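Local coordinates for protein amicyanin (Paracoccus versutus, PDB 1ID2) that carries electrons as a type 1 blue copper protein of the plastocyanin/azurin family, probably by cycling the oxidation state of its single bound copper ion, at residues K3-S8 against T82-G87; E27-L32 against M52-A57; A19-V24 against T43-N48. All blocks are in the same frame, centred on the assembly; numbering follows the deposited sequence.

Contact 1: residues K3-S8 against T82-G87; sequences KITVTS and TFNEAG
With chi1 at -59° in both Thr5 and Asn84, Thr5 OG1 and Asn84 CG each stand anti to their own carbonyl carbon, and the two side chains cross at about a right angle. Asn84 ND2 then donates to Thr5 OG1 over 2.9 Å along a nearly straight line, with the acceptor close to the amide plane, so that the bond also fixes the rotation of the amide. The outermost strand 4-13 pairs antiparallel with strand 77-83 in the five-stranded sheet of the cupredoxin beta sandwich. Thr5 and Thr82 form a hydrogen-bonded pair, N to O both ways, with Thr5 N 2.7 Å from Thr82 O. Asn84 N continues the pairing by donating to Lys3 O at 3.0 Å. An alanine in place of Asn84 removes the amide that reaches Thr5 OG1 and would probably leave the end of the strand pairing less firmly tied. On the sheet face of Ile4 and Phe83 the two side chains lie side by side; Ile4 CG2 comes within 3.7 Å of Phe83 CD2, while the phenyl ring also meets Tyr89. Farther out, the aliphatic part of Lys3 passes obliquely over Glu85, Lys3 CG lying 3.7 Å from Glu85 OE2.

Contact 2: residues E27-L32 against M52-A57; sequences EKMKYL and MPHNVA. With CU (copper (II) ion), chain D.
Met29 and His54 cross at about a right angle, and the thioether sulfur comes to the edge of the imidazole, near its plane. This sulfur-aromatic contact belongs to the type 1 copper site of the cupredoxin fold: His54 ND1 binds the copper at 2.0 Å, and His96, Cys93 and Met99 complete the site. Met29 sits in a type I' beta turn, from Glu27 to Lys30, that joins two strands at this end of the sandwich. Its side chain, bent at chi2 and chi3, folds round so that SD stands 3.8 Å from His54 CE1, the ring carbon between the two nitrogens. Met52 is also bent at chi2 and chi3, but in the opposite sense, and the two thioether chains cross obliquely, with Met29 CE 3.6 Å from Met52 CE. The Met52 carbonyl carbon lies above one imidazole face, toward its rim. The other ring nitrogen, NE2, is held by Glu50, which also accepts a bond from the backbone N of Met29; this second-shell carboxylate thus ties the turn to the copper ligand, fixes the ring's rotation and would probably make the imidazole a stronger donor to the metal. On the next strand, the end of the Tyr31 side chain reaches loop 52-57, its ring edge-to-face with Tyr91. There Tyr31 OH donates to Asn55 O at 2.8 Å, in the plane of that carbonyl.

Contact 3: residues A19-V24 against T43-N48; sequences ADAVVV and TVYWVN
One face of the Trp46 indole receives Val44 CG1, about 4.0 Å above the ring plane and offset toward its rim. Val24 meets the pyrrole part of the same indole obliquely, its CB 3.5 Å from Trp46 CD1, and the two side chains run side by side in the same direction. With CG2 anti to its carbonyl carbon, Val24 also turns that methyl to Val44 CG1, so that valine, valine and tryptophan close together on the inner sheet face. Tyr91 adds an edge-to-face ring partner to the indole, and Val56 packs on it as well. The Tyr45 ring lies on the other sheet face: Val22 O sits at its edge, near the plane, and Ala21 CB approaches obliquely to 3.8 Å from Tyr45 CD1.

Between the faces, strand 22-27 runs parallel to strand 43-48, an arrangement belonging to the mixed sheet of the cupredoxin beta sandwich, and the axes of segments 22-24 and 43-48 cross at -37°. Three backbone bonds join them: Tyr45 N donates to Val22 O, Val24 N to Tyr45 O at 2.7 Å, and Val47 N to Val24 O at 2.9 Å. On the Tyr45 face the methyls Val23 CG1 and Val47 CG2 meet at 3.5 Å, closer than usual van der Waals contact.

Both backbone polar groups of the buried Val24 are thus paired with strand 43-48, so the residue can sit in the interior with its hydrocarbon branches packed on Val44 and on the CD1-NE1 side of the indole, whose N-H is bonded elsewhere.

All three contacts reach the same mixed five-stranded sheet. Contact 1 pairs its outermost strand 4-13 with strand 77-83, contact 3 joins strands 43-48 and 22-27, and contact 2 links the other outermost strand, 30-31, to the loop that carries a copper ligand. Contacts 1 and 2 lie on opposite sides of the chain's centre, their centres about 20 Å apart; the centre of contact 3 lies about 14 Å from that of contact 1 and about 13 Å from that of contact 2. Along the chain, contact 1 brackets the others, whereas the segments of contacts 2 and 3 alternate. Thr82 OG1 and Thr43 OG1, 2.6 Å apart, probably bond contact 1 to contact 3, and Trp46 packs on Tyr31. The sheet thus spans from the N-terminal strand to the metal site.

Contact 1: residues K3-S8 against T82-G87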
loop_
_atom_site.group_PDB
_atom_site.type_symbol
_atom_site.label_atom_id
_atom_site.label_comp_id
_atom_site.label_asym_id
_atom_site.label_seq_id
_atom_site.Cartn_x
_atom_site.Cartn_y
_atom_site.Cartn_z
ATOM N N LYS A 3 9.912 -7.363 -6.146
ATOM C CA LYS A 3 10.486 -6.748 -4.956
ATOM C C LYS A 3 9.591 -6.864 -3.706
ATOM O O LYS A 3 9.949 -6.365 -2.648
ATOM C CB LYS A 3 10.730 -5.267 -5.234
ATOM C CG LYS A 3 12.091 -4.951 -5.783
ATOM C CD LYS A 3 12.211 -5.354 -7.235
ATOM C CE LYS A 3 13.432 -4.680 -7.864
ATOM N NZ LYS A 3 13.492 -3.195 -7.627
ATOM N N ILE A 4 8.376 -7.380 -3.871
ATOM C CA ILE A 4 7.371 -7.359 -2.815
ATOM C C ILE A 4 6.702 -8.722 -2.642
ATOM O O ILE A 4 6.782 -9.587 -3.513
ATOM C CB ILE A 4 6.267 -6.303 -3.097
ATOM C CG1 ILE A 4 5.517 -6.655 -4.378
ATOM C CG2 ILE A 4 6.880 -4.920 -3.199
ATOM C CD1 ILE A 4 4.238 -5.841 -4.593
ATOM N N THR A 5 6.056 -8.908 -1.497
ATOM C CA THR A 5 5.243 -10.091 -1.250
ATOM C C THR A 5 3.857 -9.648 -0.806
ATOM O O THR A 5 3.696 -8.804 0.095
ATOM C CB THR A 5 5.871 -11.009 -0.145
ATOM O OG1 THR A 5 7.186 -11.414 -0.544
ATOM C CG2 THR A 5 5.032 -12.259 0.075
ATOM N N VAL A 6 2.855 -10.166 -1.500
ATOM C CA VAL A 6 1.485 -9.880 -1.145
ATOM C C VAL A 6 0.808 -11.093 -0.520
ATOM O O VAL A 6 0.523 -12.088 -1.205
ATOM C CB VAL A 6 0.702 -9.331 -2.344
ATOM C CG1 VAL A 6 -0.710 -8.991 -1.937
ATOM C CG2 VAL A 6 1.419 -8.087 -2.861
ATOM N N THR A 7 1.116 -11.174 0.768
ATOM C CA THR A 7 0.150 -11.441 1.818
ATOM C C THR A 7 -1.204 -11.947 1.288
ATOM O O THR A 7 -1.359 -13.127 0.942
ATOM C CB THR A 7 -0.021 -10.131 2.630
ATOM O OG1 THR A 7 1.221 -9.398 2.581
ATOM C CG2 THR A 7 -0.405 -10.425 4.098
ATOM N N SER A 8 -2.157 -11.034 1.152
ATOM C CA SER A 8 -3.503 -11.406 0.765
ATOM C C SER A 8 -3.862 -10.575 -0.452
ATOM O O SER A 8 -3.616 -9.365 -0.483
ATOM C CB SER A 8 -4.473 -11.123 1.927
ATOM O OG SER A 8 -5.813 -11.445 1.601
ATOM N N THR A 82 4.405 -6.615 1.784
ATOM C CA THR A 82 5.719 -6.807 2.375
ATOM C C THR A 82 6.806 -6.438 1.366
ATOM O O THR A 82 6.827 -6.961 0.258
ATOM C CB THR A 82 5.878 -8.256 2.815
ATOM O OG1 THR A 82 4.859 -8.553 3.779
ATOM C CG2 THR A 82 7.253 -8.498 3.418
ATOM N N PHE A 83 7.719 -5.560 1.777
ATOM C CA PHE A 83 8.750 -5.029 0.891
ATOM C C PHE A 83 10.059 -5.715 1.206
ATOM O O PHE A 83 10.628 -5.523 2.272
ATOM C CB PHE A 83 8.910 -3.513 1.076
ATOM C CG PHE A 83 7.816 -2.715 0.440
ATOM C CD1 PHE A 83 6.642 -2.449 1.128
ATOM C CD2 PHE A 83 7.928 -2.281 -0.869
ATOM C CE1 PHE A 83 5.600 -1.772 0.503
ATOM C CE2 PHE A 83 6.890 -1.595 -1.497
ATOM C CZ PHE A 83 5.732 -1.346 -0.817
ATOM N N ASN A 84 10.540 -6.507 0.261
ATOM C CA ASN A 84 11.676 -7.370 0.517
ATOM C C ASN A 84 12.980 -6.705 0.175
ATOM O O ASN A 84 13.997 -6.995 0.795
ATOM C CB ASN A 84 11.540 -8.660 -0.274
ATOM C CG ASN A 84 10.289 -9.405 0.071
ATOM O OD1 ASN A 84 9.986 -9.633 1.245
ATOM N ND2 ASN A 84 9.521 -9.749 -0.941
ATOM N N GLU A 85 12.956 -5.799 -0.795
ATOM C CA GLU A 85 14.184 -5.163 -1.242
ATOM C C GLU A 85 14.272 -3.673 -0.905
ATOM O O GLU A 85 13.303 -2.937 -1.095
ATOM C CB GLU A 85 14.339 -5.360 -2.746
ATOM C CG GLU A 85 14.894 -6.705 -3.157
ATOM C CD GLU A 85 15.438 -6.677 -4.569
ATOM O OE1 GLU A 85 16.408 -5.922 -4.824
ATOM O OE2 GLU A 85 14.852 -7.355 -5.437
ATOM N N ALA A 86 15.470 -3.233 -0.505
ATOM C CA ALA A 86 15.831 -1.813 -0.349
ATOM C C ALA A 86 15.567 -0.971 -1.606
ATOM O O ALA A 86 15.806 -1.442 -2.711
ATOM C CB ALA A 86 17.299 -1.710 0.038
ATOM N N GLY A 87 15.095 0.266 -1.433
ATOM C CA GLY A 87 14.758 1.117 -2.571
ATOM C C GLY A 87 13.695 2.186 -2.314
ATOM O O GLY A 87 13.318 2.393 -1.168
#

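Contact 2: residues E27-L32 against M52-A57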
loop_
_atom_site.group_PDB
_atom_site.type_symbol
_atom_site.label_atom_id
_atom_site.label_comp_id
_atom_site.label_asym_id
_atom_site.label_seq_id
_atom_site.Cartn_x
_atom_site.Cartn_y
_atom_site.Cartn_z
ATOM N N GLU A 27 -7.641 9.117 3.977
ATOM C CA GLU A 27 -8.793 9.963 4.268
ATOM C C GLU A 27 -8.778 11.126 3.323
ATOM O O GLU A 27 -7.722 11.672 3.020
ATOM C CB GLU A 27 -8.746 10.527 5.690
ATOM C CG GLU A 27 -9.615 9.841 6.708
ATOM C CD GLU A 27 -11.094 9.951 6.417
ATOM O OE1 GLU A 27 -11.711 10.986 6.720
ATOM O OE2 GLU A 27 -11.672 8.935 6.018
ATOM N N LYS A 28 -9.979 11.543 2.938
ATOM C CA LYS A 28 -10.215 12.716 2.111
ATOM C C LYS A 28 -9.323 12.790 0.871
ATOM O O LYS A 28 -8.746 13.822 0.540
ATOM C CB LYS A 28 -10.160 13.974 2.987
ATOM C CG LYS A 28 -10.884 13.782 4.376
ATOM C CD LYS A 28 -12.448 13.985 4.402
ATOM C CE LYS A 28 -13.232 13.109 3.394
ATOM N NZ LYS A 28 -13.690 11.733 3.846
ATOM N N MET A 29 -9.380 11.697 0.113
ATOM C CA MET A 29 -8.678 11.533 -1.142
ATOM C C MET A 29 -7.174 11.733 -1.007
ATOM O O MET A 29 -6.514 12.078 -1.988
ATOM C CB MET A 29 -9.240 12.491 -2.198
ATOM C CG MET A 29 -10.747 12.433 -2.347
ATOM S SD MET A 29 -11.388 10.889 -2.938
ATOM C CE MET A 29 -11.220 11.047 -4.718
ATOM N N LYS A 30 -6.624 11.412 0.163
ATOM C CA LYS A 30 -5.181 11.531 0.422
ATOM C C LYS A 30 -4.704 10.262 1.110
ATOM O O LYS A 30 -5.397 9.722 1.968
ATOM C CB LYS A 30 -4.891 12.680 1.392
ATOM C CG LYS A 30 -4.986 14.080 0.831
ATOM C CD LYS A 30 -5.189 15.103 1.953
ATOM C CE LYS A 30 -3.968 15.236 2.854
ATOM N NZ LYS A 30 -4.233 16.113 4.035
ATOM N N TYR A 31 -3.464 9.885 0.841
ATOM C CA TYR A 31 -2.742 8.973 1.711
ATOM C C TYR A 31 -2.205 9.861 2.786
ATOM O O TYR A 31 -1.488 10.813 2.483
ATOM C CB TYR A 31 -1.555 8.342 0.983
ATOM C CG TYR A 31 -1.976 7.446 -0.126
ATOM C CD1 TYR A 31 -2.643 6.243 0.140
ATOM C CD2 TYR A 31 -1.751 7.806 -1.444
ATOM C CE1 TYR A 31 -3.066 5.414 -0.890
ATOM C CE2 TYR A 31 -2.177 6.991 -2.478
ATOM C CZ TYR A 31 -2.821 5.800 -2.209
ATOM O OH TYR A 31 -3.138 4.980 -3.273
ATOM N N LEU A 32 -2.435 9.490 4.038
ATOM C CA LEU A 32 -2.176 10.412 5.129
ATOM C C LEU A 32 -0.705 10.444 5.515
ATOM O O LEU A 32 -0.229 11.426 6.070
ATOM C CB LEU A 32 -3.055 10.079 6.339
ATOM C CG LEU A 32 -4.560 10.324 6.146
ATOM C CD1 LEU A 32 -5.250 10.325 7.510
ATOM C CD2 LEU A 32 -4.805 11.637 5.411
ATOM N N MET A 52 -15.360 6.162 -0.359
ATOM C CA MET A 52 -14.684 6.103 -1.662
ATOM C C MET A 52 -13.685 4.957 -1.683
ATOM O O MET A 52 -12.759 4.924 -0.889
ATOM C CB MET A 52 -13.921 7.394 -1.927
ATOM C CG MET A 52 -13.278 7.466 -3.299
ATOM S SD MET A 52 -14.471 7.800 -4.580
ATOM C CE MET A 52 -14.493 9.608 -4.581
ATOM N N PRO A 53 -13.777 4.084 -2.678
ATOM C CA PRO A 53 -12.805 2.996 -2.639
ATOM C C PRO A 53 -11.449 3.467 -3.142
ATOM O O PRO A 53 -11.366 4.296 -4.046
ATOM C CB PRO A 53 -13.439 1.927 -3.532
ATOM C CG PRO A 53 -14.916 2.297 -3.551
ATOM C CD PRO A 53 -14.891 3.790 -3.592
ATOM N N HIS A 54 -10.394 2.908 -2.564
ATOM C CA HIS A 54 -9.027 3.287 -2.871
ATOM C C HIS A 54 -8.182 2.023 -2.908
ATOM O O HIS A 54 -8.521 1.042 -2.248
ATOM C CB HIS A 54 -8.496 4.240 -1.813
ATOM C CG HIS A 54 -9.222 5.560 -1.764
ATOM N ND1 HIS A 54 -9.196 6.443 -2.814
ATOM C CD2 HIS A 54 -9.858 6.143 -0.721
ATOM C CE1 HIS A 54 -9.812 7.530 -2.391
ATOM N NE2 HIS A 54 -10.231 7.404 -1.139
ATOM N N ASN A 55 -7.203 1.972 -3.804
ATOM C CA ASN A 55 -6.251 0.862 -3.803
ATOM C C ASN A 55 -4.817 1.372 -3.773
ATOM O O ASN A 55 -4.585 2.562 -3.494
ATOM C CB ASN A 55 -6.467 -0.070 -5.009
ATOM C CG ASN A 55 -5.914 0.499 -6.306
ATOM O OD1 ASN A 55 -5.818 1.701 -6.452
ATOM N ND2 ASN A 55 -5.650 -0.364 -7.287
ATOM N N VAL A 56 -3.868 0.432 -3.837
ATOM C CA VAL A 56 -2.437 0.752 -3.942
ATOM C C VAL A 56 -1.923 0.113 -5.219
ATOM O O VAL A 56 -2.228 -1.056 -5.467
ATOM C CB VAL A 56 -1.644 0.196 -2.714
ATOM C CG1 VAL A 56 -0.147 0.323 -2.922
ATOM C CG2 VAL A 56 -2.022 0.973 -1.482
ATOM N N ALA A 57 -1.351 0.928 -6.113
ATOM C CA ALA A 57 -0.854 0.448 -7.405
ATOM C C ALA A 57 0.533 0.985 -7.768
ATOM O O ALA A 57 0.993 2.009 -7.234
ATOM C CB ALA A 57 -1.859 0.777 -8.516
HETATM CU CU CU D . -8.194 6.474 -4.567
#

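Contact 3: residues A19-V24 against T43-N48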
loop_
_atom_site.group_PDB
_atom_site.type_symbol
_atom_site.label_atom_id
_atom_site.label_comp_id
_atom_site.label_asym_id
_atom_site.label_seq_id
_atom_site.Cartn_x
_atom_site.Cartn_y
_atom_site.Cartn_z
ATOM N N ALA A 19 -1.332 -4.761 16.064
ATOM C CA ALA A 19 -1.211 -3.538 16.824
ATOM C C ALA A 19 0.117 -2.813 16.556
ATOM O O ALA A 19 0.243 -1.606 16.774
ATOM C CB ALA A 19 -1.365 -3.855 18.291
ATOM N N ASP A 20 1.134 -3.558 16.152
ATOM C CA ASP A 20 2.472 -2.976 16.010
ATOM C C ASP A 20 2.827 -2.599 14.569
ATOM O O ASP A 20 3.960 -2.225 14.272
ATOM C CB ASP A 20 3.535 -3.937 16.587
ATOM C CG ASP A 20 3.554 -5.315 15.902
ATOM O OD1 ASP A 20 4.543 -6.046 16.108
ATOM O OD2 ASP A 20 2.592 -5.696 15.197
ATOM N N ALA A 21 1.833 -2.631 13.693
ATOM C CA ALA A 21 2.046 -2.400 12.273
ATOM C C ALA A 21 2.366 -0.926 11.942
ATOM O O ALA A 21 2.025 -0.020 12.706
ATOM C CB ALA A 21 0.812 -2.871 11.514
ATOM N N VAL A 22 3.076 -0.691 10.836
ATOM C CA VAL A 22 3.100 0.644 10.237
ATOM C C VAL A 22 1.916 0.757 9.308
ATOM O O VAL A 22 1.660 -0.162 8.533
ATOM C CB VAL A 22 4.379 0.931 9.438
ATOM C CG1 VAL A 22 5.534 1.063 10.382
ATOM C CG2 VAL A 22 4.629 -0.149 8.429
ATOM N N VAL A 23 1.062 1.736 9.589
ATOM C CA VAL A 23 -0.220 1.849 8.915
ATOM C C VAL A 23 -0.268 3.196 8.195
ATOM O O VAL A 23 0.122 4.222 8.753
ATOM C CB VAL A 23 -1.415 1.723 9.931
ATOM C CG1 VAL A 23 -2.754 1.832 9.200
ATOM C CG2 VAL A 23 -1.358 0.400 10.639
ATOM N N VAL A 24 -0.595 3.163 6.907
ATOM C CA VAL A 24 -0.819 4.383 6.181
ATOM C C VAL A 24 -2.317 4.513 6.040
ATOM O O VAL A 24 -2.972 3.642 5.469
ATOM C CB VAL A 24 -0.142 4.374 4.793
ATOM C CG1 VAL A 24 -0.581 5.608 3.987
ATOM C CG2 VAL A 24 1.384 4.380 4.960
ATOM N N THR A 43 6.323 -5.089 6.606
ATOM C CA THR A 43 5.046 -4.992 5.900
ATOM C C THR A 43 4.430 -3.621 6.203
ATOM O O THR A 43 4.659 -3.074 7.286
ATOM C CB THR A 43 4.074 -6.144 6.357
ATOM O OG1 THR A 43 4.693 -7.420 6.119
ATOM C CG2 THR A 43 2.741 -6.092 5.595
ATOM N N VAL A 44 3.852 -2.985 5.182
ATOM C CA VAL A 44 3.107 -1.739 5.375
ATOM C C VAL A 44 1.650 -2.084 5.183
ATOM O O VAL A 44 1.325 -2.796 4.265
ATOM C CB VAL A 44 3.464 -0.655 4.331
ATOM C CG1 VAL A 44 2.778 0.642 4.680
ATOM C CG2 VAL A 44 4.958 -0.449 4.262
ATOM N N TYR A 45 0.776 -1.560 6.035
ATOM C CA TYR A 45 -0.659 -1.681 5.822
ATOM C C TYR A 45 -1.232 -0.329 5.460
ATOM O O TYR A 45 -0.738 0.702 5.911
ATOM C CB TYR A 45 -1.352 -2.189 7.090
ATOM C CG TYR A 45 -1.041 -3.634 7.436
ATOM C CD1 TYR A 45 0.190 -3.997 7.980
ATOM C CD2 TYR A 45 -1.999 -4.619 7.287
ATOM C CE1 TYR A 45 0.451 -5.307 8.350
ATOM C CE2 TYR A 45 -1.759 -5.924 7.688
ATOM C CZ TYR A 45 -0.539 -6.262 8.208
ATOM O OH TYR A 45 -0.315 -7.565 8.595
ATOM N N TRP A 46 -2.194 -0.341 4.548
ATOM C CA TRP A 46 -2.977 0.834 4.209
ATOM C C TRP A 46 -4.356 0.542 4.733
ATOM O O TRP A 46 -4.776 -0.604 4.709
ATOM C CB TRP A 46 -3.049 1.023 2.695
ATOM C CG TRP A 46 -1.799 1.579 2.110
ATOM C CD1 TRP A 46 -1.515 2.892 1.882
ATOM C CD2 TRP A 46 -0.630 0.833 1.725
ATOM N NE1 TRP A 46 -0.240 3.013 1.400
ATOM C CE2 TRP A 46 0.322 1.774 1.297
ATOM C CE3 TRP A 46 -0.316 -0.530 1.694
ATOM C CZ2 TRP A 46 1.591 1.375 0.842
ATOM C CZ3 TRP A 46 0.938 -0.914 1.244
ATOM C CH2 TRP A 46 1.873 0.034 0.823
ATOM N N VAL A 47 -5.002 1.544 5.319
ATOM C CA VAL A 47 -6.372 1.390 5.826
ATOM C C VAL A 47 -7.224 2.545 5.301
ATOM O O VAL A 47 -6.914 3.719 5.492
ATOM C CB VAL A 47 -6.423 1.407 7.387
ATOM C CG1 VAL A 47 -7.863 1.286 7.865
ATOM C CG2 VAL A 47 -5.585 0.270 7.965
ATOM N N ASN A 48 -8.276 2.201 4.577
ATOM C CA ASN A 48 -9.165 3.181 4.010
ATOM C C ASN A 48 -10.210 3.613 5.038
ATOM O O ASN A 48 -10.959 2.777 5.561
ATOM C CB ASN A 48 -9.868 2.598 2.772
ATOM C CG ASN A 48 -10.711 3.641 2.044
ATOM O OD1 ASN A 48 -10.590 4.818 2.317
ATOM N ND2 ASN A 48 -11.560 3.203 1.120
#